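Local coordinates for SnoaL-like domain-containing protein (Burkholderia thailandensis E264, PDB 3H3H) that is of unknown function but has a SnoaL-like fold of the NTF2 clan, whose cone-shaped pocket probably binds a small molecule, at residues Q12-W17 against I80-G85; D35-S40 against E59-Y64; I91-R94 against L100-E103. One frame throughout, in Å; residues are numbered along the deposited sequence.

Interaction 1 of 3, residues Q12-W17 against I80-G85; sequences QFSREW and IATLAG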
loop_
_atom_site.group_PDB
_atom_site.type_symbol
_atom_site.label_atom_id
_atom_site.label_comp_id
_atom_site.label_asym_id
_atom_site.label_seq_id
_atom_site.Cartn_x
_atom_site.Cartn_y
_atom_site.Cartn_z
ATOM N N GLN B 12 0.736 -12.873 10.837
ATOM C CA GLN B 12 1.489 -12.905 12.074
ATOM C C GLN B 12 2.259 -11.580 12.222
ATOM O O GLN B 12 2.391 -11.034 13.328
ATOM C CB GLN B 12 2.413 -14.132 12.112
ATOM C CG GLN B 12 3.162 -14.324 13.433
ATOM C CD GLN B 12 2.232 -14.441 14.628
ATOM O OE1 GLN B 12 1.068 -14.841 14.493
ATOM N NE2 GLN B 12 2.756 -14.130 15.818
ATOM N N PHE B 13 2.809 -11.090 11.117
ATOM C CA PHE B 13 3.453 -9.798 11.133
ATOM C C PHE B 13 2.435 -8.742 11.575
ATOM O O PHE B 13 2.706 -7.857 12.387
ATOM C CB PHE B 13 4.024 -9.420 9.756
ATOM C CG PHE B 13 4.486 -7.994 9.673
ATOM C CD1 PHE B 13 5.677 -7.610 10.231
ATOM C CD2 PHE B 13 3.716 -7.046 9.042
ATOM C CE1 PHE B 13 6.063 -6.281 10.220
ATOM C CE2 PHE B 13 4.134 -5.684 9.002
ATOM C CZ PHE B 13 5.267 -5.328 9.586
ATOM N N SER B 14 1.274 -8.739 10.950
ATOM C CA SER B 14 0.253 -7.743 11.275
ATOM C C SER B 14 -0.153 -7.787 12.767
ATOM O O SER B 14 -0.267 -6.772 13.418
ATOM C CB SER B 14 -0.955 -7.950 10.372
ATOM O OG SER B 14 -0.596 -7.802 9.024
ATOM N N ARG B 15 -0.388 -8.976 13.290
ATOM C CA ARG B 15 -0.786 -9.113 14.682
ATOM C C ARG B 15 0.323 -8.652 15.628
ATOM O O ARG B 15 0.043 -8.009 16.636
ATOM C CB ARG B 15 -1.213 -10.561 14.982
ATOM C CG ARG B 15 -1.603 -10.827 16.432
ATOM C CD ARG B 15 -3.110 -10.785 16.732
ATOM N NE ARG B 15 -3.348 -11.387 18.031
ATOM C CZ ARG B 15 -3.719 -12.653 18.212
ATOM N NH1 ARG B 15 -3.890 -13.129 19.437
ATOM N NH2 ARG B 15 -3.927 -13.440 17.166
ATOM N N GLU B 16 1.583 -8.944 15.311
ATOM C CA GLU B 16 2.673 -8.510 16.175
ATOM C C GLU B 16 2.847 -7.014 16.058
ATOM O O GLU B 16 3.041 -6.372 17.066
ATOM C CB GLU B 16 3.986 -9.226 15.857
ATOM C CG GLU B 16 3.895 -10.680 16.083
ATOM C CD GLU B 16 5.177 -11.441 15.723
ATOM O OE1 GLU B 16 6.100 -10.896 15.105
ATOM O OE2 GLU B 16 5.234 -12.634 16.013
ATOM N N TRP B 17 2.758 -6.456 14.841
ATOM C CA TRP B 17 3.002 -5.035 14.642
ATOM C C TRP B 17 1.912 -4.228 15.323
ATOM O O TRP B 17 2.199 -3.266 16.035
ATOM C CB TRP B 17 3.014 -4.697 13.127
ATOM C CG TRP B 17 3.402 -3.338 12.820
ATOM C CD1 TRP B 17 4.671 -2.852 12.604
ATOM C CD2 TRP B 17 2.515 -2.276 12.524
ATOM N NE1 TRP B 17 4.612 -1.509 12.317
ATOM C CE2 TRP B 17 3.299 -1.150 12.175
ATOM C CE3 TRP B 17 1.127 -2.153 12.544
ATOM C CZ2 TRP B 17 2.735 0.089 11.880
ATOM C CZ3 TRP B 17 0.569 -0.921 12.188
ATOM C CH2 TRP B 17 1.363 0.180 11.891
ATOM N N ILE B 80 -7.860 -3.742 10.749
ATOM C CA ILE B 80 -8.993 -4.035 9.854
ATOM C C ILE B 80 -8.679 -5.164 8.886
ATOM O O ILE B 80 -9.378 -6.180 8.894
ATOM C CB ILE B 80 -9.464 -2.800 9.084
ATOM C CG1 ILE B 80 -9.911 -1.714 10.073
ATOM C CG2 ILE B 80 -10.568 -3.174 8.101
ATOM C CD1 ILE B 80 -10.135 -0.332 9.427
ATOM N N ALA B 81 -7.608 -5.054 8.104
ATOM C CA ALA B 81 -7.311 -6.130 7.171
ATOM C C ALA B 81 -5.845 -6.135 6.825
ATOM O O ALA B 81 -5.179 -5.117 6.921
ATOM C CB ALA B 81 -8.122 -5.902 5.869
ATOM N N THR B 82 -5.350 -7.270 6.351
ATOM C CA THR B 82 -4.002 -7.328 5.847
ATOM C C THR B 82 -4.040 -7.943 4.458
ATOM O O THR B 82 -4.742 -8.949 4.243
ATOM C CB THR B 82 -3.107 -8.184 6.726
ATOM O OG1 THR B 82 -2.780 -7.442 7.894
ATOM C CG2 THR B 82 -1.806 -8.446 6.023
ATOM N N LEU B 83 -3.276 -7.369 3.552
ATOM C CA LEU B 83 -3.257 -7.862 2.170
ATOM C C LEU B 83 -1.810 -8.075 1.789
ATOM O O LEU B 83 -0.940 -7.324 2.208
ATOM C CB LEU B 83 -3.903 -6.875 1.253
ATOM C CG LEU B 83 -5.337 -6.545 1.700
ATOM C CD1 LEU B 83 -5.346 -5.247 2.549
ATOM C CD2 LEU B 83 -6.217 -6.401 0.470
ATOM N N ALA B 84 -1.554 -9.142 1.067
ATOM C CA ALA B 84 -0.172 -9.517 0.728
ATOM C C ALA B 84 0.130 -9.236 -0.724
ATOM O O ALA B 84 -0.644 -9.553 -1.602
ATOM C CB ALA B 84 0.042 -11.025 1.031
ATOM N N GLY B 85 1.330 -8.701 -0.959
ATOM C CA GLY B 85 1.832 -8.493 -2.301
ATOM C C GLY B 85 3.032 -9.365 -2.610
ATOM O O GLY B 85 3.104 -10.513 -2.209
#
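Ser14, on helix 7-22, and Thr82, on strand 78-84, the outermost strand of this chain's sheet, meet through their hydroxyls, and this one pair makes up the whole contact between 12-17 and 80-85. Their CA atoms, the nearest pair across the two segments, lie 6.9 Å apart, and both CA-CB bonds point across the gap. Thr82 OG1 donates to Ser14 OG over 2.5 Å, an unusually short length whose exact value is doubtful. Both hydroxyls lie beside their own backbone N, trans to the carbonyl carbon, with chi1 -60° at Ser14 and -76° at Thr82. That same torsion turns Thr82 CG2 trans to the backbone N, where the methyl flanks the bond at 3.3 Å from Ser14 OG. Ser14 CB comes within 3.1 Å of Thr82 OG1, and the little surface buried here belongs to two small side chains meeting hydroxyl to hydroxyl.

Neither hydroxyl relies on the other alone. Ser14 OG is also bonded to Ala10 O, one turn back in the helix, and Thr82 OG1 to Trp79 NE1, which gives a buried polar row from indole to helix carbonyl. The backbone N of Thr82 binds a sulfonate oxygen of a MES molecule, probably from the crystallisation liquor.

Within the strand, Ala81 and Leu83 point away from the helix; Leu83 packs on Ala101 of the second subunit, to which the backbone of Ala84 is hydrogen-bonded. Ile80 and Ala81 together face His92 of the neighbouring strand, a classic beta bulge just before Thr82. An N-terminal helix lying across a curved sheet, here joined to the outermost strand of the chain by a hydroxyl pair, is characteristic of the NTF2-like alpha+beta fold of SnoaL proteins.

Interaction 2 of 3, residues D35-S40 against E59-Y64; sequences DGFEMS and EQVGAY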
loop_
_atom_site.group_PDB
_atom_site.type_symbol
_atom_site.label_atom_id
_atom_site.label_comp_id
_atom_site.label_asym_id
_atom_site.label_seq_id
_atom_site.Cartn_x
_atom_site.Cartn_y
_atom_site.Cartn_z
ATOM N N ASP B 35 17.816 -2.405 9.798
ATOM C CA ASP B 35 18.641 -1.229 9.931
ATOM C C ASP B 35 18.505 -0.388 8.664
ATOM O O ASP B 35 18.485 -0.905 7.541
ATOM C CB ASP B 35 20.105 -1.615 10.135
ATOM C CG ASP B 35 20.348 -2.307 11.482
ATOM O OD1 ASP B 35 19.663 -2.018 12.449
ATOM O OD2 ASP B 35 21.280 -3.122 11.554
ATOM N N GLY B 36 18.430 0.924 8.866
ATOM C CA GLY B 36 18.348 1.835 7.788
ATOM C C GLY B 36 17.065 1.815 7.004
ATOM O O GLY B 36 17.016 2.308 5.890
ATOM N N PHE B 37 16.004 1.288 7.588
ATOM C CA PHE B 37 14.724 1.283 6.869
ATOM C C PHE B 37 14.232 2.672 6.518
ATOM O O PHE B 37 14.460 3.672 7.246
ATOM C CB PHE B 37 13.646 0.534 7.666
ATOM C CG PHE B 37 13.043 1.305 8.789
ATOM C CD1 PHE B 37 13.655 1.326 10.052
ATOM C CD2 PHE B 37 11.817 1.908 8.653
ATOM C CE1 PHE B 37 13.075 2.010 11.091
ATOM C CE2 PHE B 37 11.254 2.607 9.698
ATOM C CZ PHE B 37 11.873 2.633 10.920
ATOM N N GLU B 38 13.538 2.735 5.389
ATOM C CA GLU B 38 12.992 3.978 4.904
ATOM C C GLU B 38 11.561 4.068 5.340
ATOM O O GLU B 38 10.810 3.102 5.188
ATOM C CB GLU B 38 13.023 4.004 3.388
ATOM C CG GLU B 38 14.386 4.012 2.777
ATOM C CD GLU B 38 14.274 3.982 1.262
ATOM O OE1 GLU B 38 13.908 5.024 0.696
ATOM O OE2 GLU B 38 14.505 2.911 0.653
HETATM N N MSE B 39 11.179 5.255 5.808
HETATM C CA MSE B 39 9.807 5.550 6.262
HETATM C C MSE B 39 9.272 6.736 5.496
HETATM O O MSE B 39 9.966 7.763 5.366
HETATM C CB MSE B 39 9.727 5.816 7.779
HETATM C CG MSE B 39 8.291 6.042 8.347
HETATM SE SE MSE B 39 7.266 4.427 8.156
HETATM C CE MSE B 39 5.512 5.212 7.913
ATOM N N SER B 40 8.143 6.552 4.812
ATOM C CA SER B 40 7.426 7.625 4.145
ATOM C C SER B 40 6.095 7.840 4.789
ATOM O O SER B 40 5.364 6.889 5.002
ATOM C CB SER B 40 7.217 7.243 2.703
ATOM O OG SER B 40 6.307 8.086 2.094
ATOM N N GLU B 59 17.315 5.280 14.518
ATOM C CA GLU B 59 17.566 6.407 15.400
ATOM C C GLU B 59 16.606 7.510 14.988
ATOM O O GLU B 59 15.844 8.036 15.804
ATOM C CB GLU B 59 19.023 6.889 15.300
ATOM C CG GLU B 59 19.280 8.222 16.040
ATOM C CD GLU B 59 20.693 8.791 15.822
ATOM O OE1 GLU B 59 21.348 8.478 14.796
ATOM O OE2 GLU B 59 21.152 9.567 16.684
ATOM N N GLN B 60 16.614 7.811 13.698
ATOM C CA GLN B 60 15.878 8.987 13.227
ATOM C C GLN B 60 14.368 8.741 13.301
ATOM O O GLN B 60 13.611 9.560 13.821
ATOM C CB GLN B 60 16.287 9.370 11.814
ATOM C CG GLN B 60 15.512 10.535 11.326
ATOM C CD GLN B 60 15.986 11.038 9.996
ATOM O OE1 GLN B 60 15.974 10.308 8.993
ATOM N NE2 GLN B 60 16.380 12.311 9.960
ATOM N N VAL B 61 13.925 7.621 12.744
ATOM C CA VAL B 61 12.491 7.311 12.747
ATOM C C VAL B 61 12.015 6.975 14.150
ATOM O O VAL B 61 10.985 7.469 14.579
ATOM C CB VAL B 61 12.151 6.176 11.762
ATOM C CG1 VAL B 61 10.636 5.921 11.833
ATOM C CG2 VAL B 61 12.585 6.552 10.335
ATOM N N GLY B 62 12.826 6.227 14.894
ATOM C CA GLY B 62 12.530 5.855 16.275
ATOM C C GLY B 62 12.320 7.059 17.174
ATOM O O GLY B 62 11.489 6.973 18.056
ATOM N N ALA B 63 13.075 8.146 16.951
ATOM C CA ALA B 63 12.953 9.368 17.763
ATOM C C ALA B 63 11.537 9.914 17.664
ATOM O O ALA B 63 10.964 10.340 18.648
ATOM C CB ALA B 63 13.994 10.412 17.336
ATOM N N TYR B 64 10.997 9.888 16.459
ATOM C CA TYR B 64 9.641 10.357 16.239
ATOM C C TYR B 64 8.632 9.430 16.859
ATOM O O TYR B 64 7.681 9.859 17.518
ATOM C CB TYR B 64 9.365 10.530 14.756
ATOM C CG TYR B 64 9.965 11.843 14.250
ATOM C CD1 TYR B 64 9.329 13.048 14.464
ATOM C CD2 TYR B 64 11.219 11.857 13.611
ATOM C CE1 TYR B 64 9.915 14.244 14.036
ATOM C CE2 TYR B 64 11.787 13.029 13.169
ATOM C CZ TYR B 64 11.149 14.208 13.376
ATOM O OH TYR B 64 11.767 15.349 12.917
#
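Val61 of helix 58-71 sets its branched end against two side chains of strand 37-40, the ring of Phe37 and the stem of Met39, and all three are buried. The tightest point is Val61 CG1 at 3.6 Å from Phe37 CZ, with Val61 CB almost as close at 3.7 Å from the same CZ. The methyl approaches the ring obliquely, touching CZ and, more distantly, CE2. Phe37 CG sits between its backbone N and carbonyl carbon (chi1 78°), which swings the far end of the ring toward the helix although the first bond of the side chain points neither to the helix nor away from it.

The other methyl, Val61 CG2, meets Met39 CB at 3.9 Å. Met39, deposited as selenomethionine, thus offers only the root of its side chain: CG trans to the backbone N (chi1 -176°) and a bend at chi2 carry SE and CE away from Val61; an unidentified ligand lies about 3 Å from this side chain. In this NTF2-like fold, helix 58-71 covers the end of the sheet where strand 37-40 pairs with 54-56, and Val61 also rests on Leu55 of that outer strand. Met39 further touches Ile44 of helix 42-48 and Trp65 of helix 58-71.

Away from this apolar wedge the two segments diverge. Asp35 and Gly36 form the corner before the strand, Glu38 points away from the helix and is partly exposed, and on the helix Glu59, Gln60 and Ala63 face solvent. Gln60 OE1 turns back to accept from Arg56 N.

Interaction 3 of 3, residues I91-R94 against L100-E103; sequences IHYR and LALE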
loop_
_atom_site.group_PDB
_atom_site.type_symbol
_atom_site.label_atom_id
_atom_site.label_comp_id
_atom_site.label_asym_id
_atom_site.label_seq_id
_atom_site.Cartn_x
_atom_site.Cartn_y
_atom_site.Cartn_z
ATOM N N ILE B 91 -1.093 -3.245 5.726
ATOM C CA ILE B 91 -1.935 -3.314 6.900
ATOM C C ILE B 91 -2.895 -2.149 6.851
ATOM O O ILE B 91 -2.478 -1.011 6.849
ATOM C CB ILE B 91 -1.140 -3.273 8.215
ATOM C CG1 ILE B 91 -0.104 -4.431 8.263
ATOM C CG2 ILE B 91 -2.112 -3.369 9.462
ATOM C CD1 ILE B 91 0.701 -4.473 9.620
ATOM N N HIS B 92 -4.190 -2.460 6.899
ATOM C CA HIS B 92 -5.247 -1.462 6.886
ATOM C C HIS B 92 -5.728 -1.437 8.317
ATOM O O HIS B 92 -6.072 -2.470 8.898
ATOM C CB HIS B 92 -6.301 -1.897 5.870
ATOM C CG HIS B 92 -7.479 -0.998 5.771
ATOM N ND1 HIS B 92 -7.372 0.375 5.731
ATOM C CD2 HIS B 92 -8.798 -1.287 5.680
ATOM C CE1 HIS B 92 -8.586 0.896 5.632
ATOM N NE2 HIS B 92 -9.466 -0.088 5.562
ATOM N N TYR B 93 -5.750 -0.247 8.887
ATOM C CA TYR B 93 -6.110 -0.121 10.282
ATOM C C TYR B 93 -6.658 1.243 10.562
ATOM O O TYR B 93 -6.631 2.131 9.703
ATOM C CB TYR B 93 -4.879 -0.385 11.151
ATOM C CG TYR B 93 -3.752 0.616 11.041
ATOM C CD1 TYR B 93 -2.775 0.499 10.083
ATOM C CD2 TYR B 93 -3.593 1.647 11.982
ATOM C CE1 TYR B 93 -1.733 1.377 10.048
ATOM C CE2 TYR B 93 -2.553 2.511 11.934
ATOM C CZ TYR B 93 -1.601 2.373 10.986
ATOM O OH TYR B 93 -0.533 3.264 10.953
ATOM N N ARG B 94 -7.318 1.354 11.702
ATOM C CA ARG B 94 -7.792 2.620 12.180
ATOM C C ARG B 94 -6.822 3.179 13.188
ATOM O O ARG B 94 -6.507 2.513 14.176
ATOM C CB ARG B 94 -9.174 2.427 12.782
ATOM C CG ARG B 94 -9.784 3.722 13.285
ATOM C CD ARG B 94 -11.245 3.426 13.622
ATOM N NE ARG B 94 -11.964 4.623 14.033
ATOM C CZ ARG B 94 -12.037 5.069 15.269
ATOM N NH1 ARG B 94 -11.447 4.431 16.270
ATOM N NH2 ARG B 94 -12.731 6.175 15.508
ATOM N N LEU B 100 -8.394 6.644 9.108
ATOM C CA LEU B 100 -8.220 5.394 8.412
ATOM C C LEU B 100 -6.805 5.388 7.867
ATOM O O LEU B 100 -6.312 6.376 7.342
ATOM C CB LEU B 100 -9.215 5.267 7.306
ATOM C CG LEU B 100 -9.589 3.887 6.808
ATOM C CD1 LEU B 100 -10.166 2.958 7.923
ATOM C CD2 LEU B 100 -10.564 4.045 5.609
ATOM N N ALA B 101 -6.155 4.240 7.987
ATOM C CA ALA B 101 -4.779 4.091 7.611
ATOM C C ALA B 101 -4.543 2.852 6.800
ATOM O O ALA B 101 -5.195 1.826 6.920
ATOM C CB ALA B 101 -3.883 4.005 8.882
ATOM N N LEU B 102 -3.515 2.950 5.984
ATOM C CA LEU B 102 -3.087 1.853 5.135
ATOM C C LEU B 102 -1.577 2.004 4.963
ATOM O O LEU B 102 -1.051 2.915 4.318
ATOM C CB LEU B 102 -3.777 1.875 3.789
ATOM C CG LEU B 102 -3.497 0.742 2.817
ATOM C CD1 LEU B 102 -2.045 0.522 2.378
ATOM C CD2 LEU B 102 -4.008 -0.601 3.437
ATOM N N GLU B 103 -0.844 1.089 5.619
ATOM C CA GLU B 103 0.584 1.130 5.672
ATOM C C GLU B 103 1.125 -0.043 4.906
ATOM O O GLU B 103 0.759 -1.178 5.155
ATOM C CB GLU B 103 1.044 1.146 7.155
ATOM C CG GLU B 103 2.364 1.766 7.410
ATOM C CD GLU B 103 2.384 2.551 8.712
ATOM O OE1 GLU B 103 3.413 2.520 9.403
ATOM O OE2 GLU B 103 1.351 3.116 9.130
#
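The Tyr93 ring carries Ala101 CB squarely over one face, 3.5 Å from the ring centroid and 12° off its normal, a CH-pi contact across the antiparallel beta hairpin of strands 88-94 and 100-107. At the ring's edge and near its plane, Tyr93 OH donates to Glu103 OE2 at 2.6 Å, meeting the carboxylate on its syn side but tilted out of the carboxylate plane; ring and carboxylate planes are turned 51° apart. Tyr93 CG lies between backbone N and carbonyl carbon (chi1 66°), which lays the ring across the neighbouring strand above Ala101 and extends the hydroxyl to Glu103, two residues further along.

On the other face of the hairpin, part of the curved sheet of the NTF2-like fold, the His92 ring is met at its edge: CE1 lies 3.4 Å from Leu100 CG. Its CB touches Leu102 CD2 at 3.6 Å. This face belongs to the subunit interface, since the His92 ring meets His92 of the second subunit and Leu102 packs on Leu102 of that chain. The face of Tyr93 and Glu103 looks into the protein, where Trp17 of helix 7-22 lies edge-to-face with Tyr93 and also touches Glu103. An unidentified ligand lies close to the Glu103 side chain, consistent with a pocket lined by this face.

Ile91 and Glu103 form a hydrogen-bonded pair, Ile91 N reaching Glu103 O at 2.8 Å and Glu103 N returning to Ile91 O. At the next, non-hydrogen-bonded pair, His92 and Leu102, Leu102 CA makes a CA-H...O contact with Ile91 O. Tyr93 and Ala101 pair by hydrogen bonds again, with Ala101 N on Tyr93 O at 2.8 Å. Ala101 O takes two donors from opposite faces of its carbonyl plane: Tyr93 N at 2.9 Å and, likewise at 2.9 Å, His92 ND1.

How the interactions relate
All three contacts reach the same sheet. Interactions 1 and 3 adjoin, centres 10 Å apart: strand 78-84 pairs with strand 88-94 through Ala81 O and His92 N (2.8 Å), and Ser14 OG packs on Ile91 CG1. Interaction 2 lies about 20 Å from interaction 1 and 19 Å from interaction 3, centre to centre, across the middle of the chain. An unidentified ligand lies about 3 Å from the side chain of Met39 and, likewise, of Glu103, probably in one pocket, while Met39 CE is 3.7 Å from Glu103 OE1. Trp17 CZ2, 3.5 Å from that same Glu103 OE1, brings the helix of interaction 1 to this probable pocket. The Ser14 side chain is about 13 Å from an unidentified ligand.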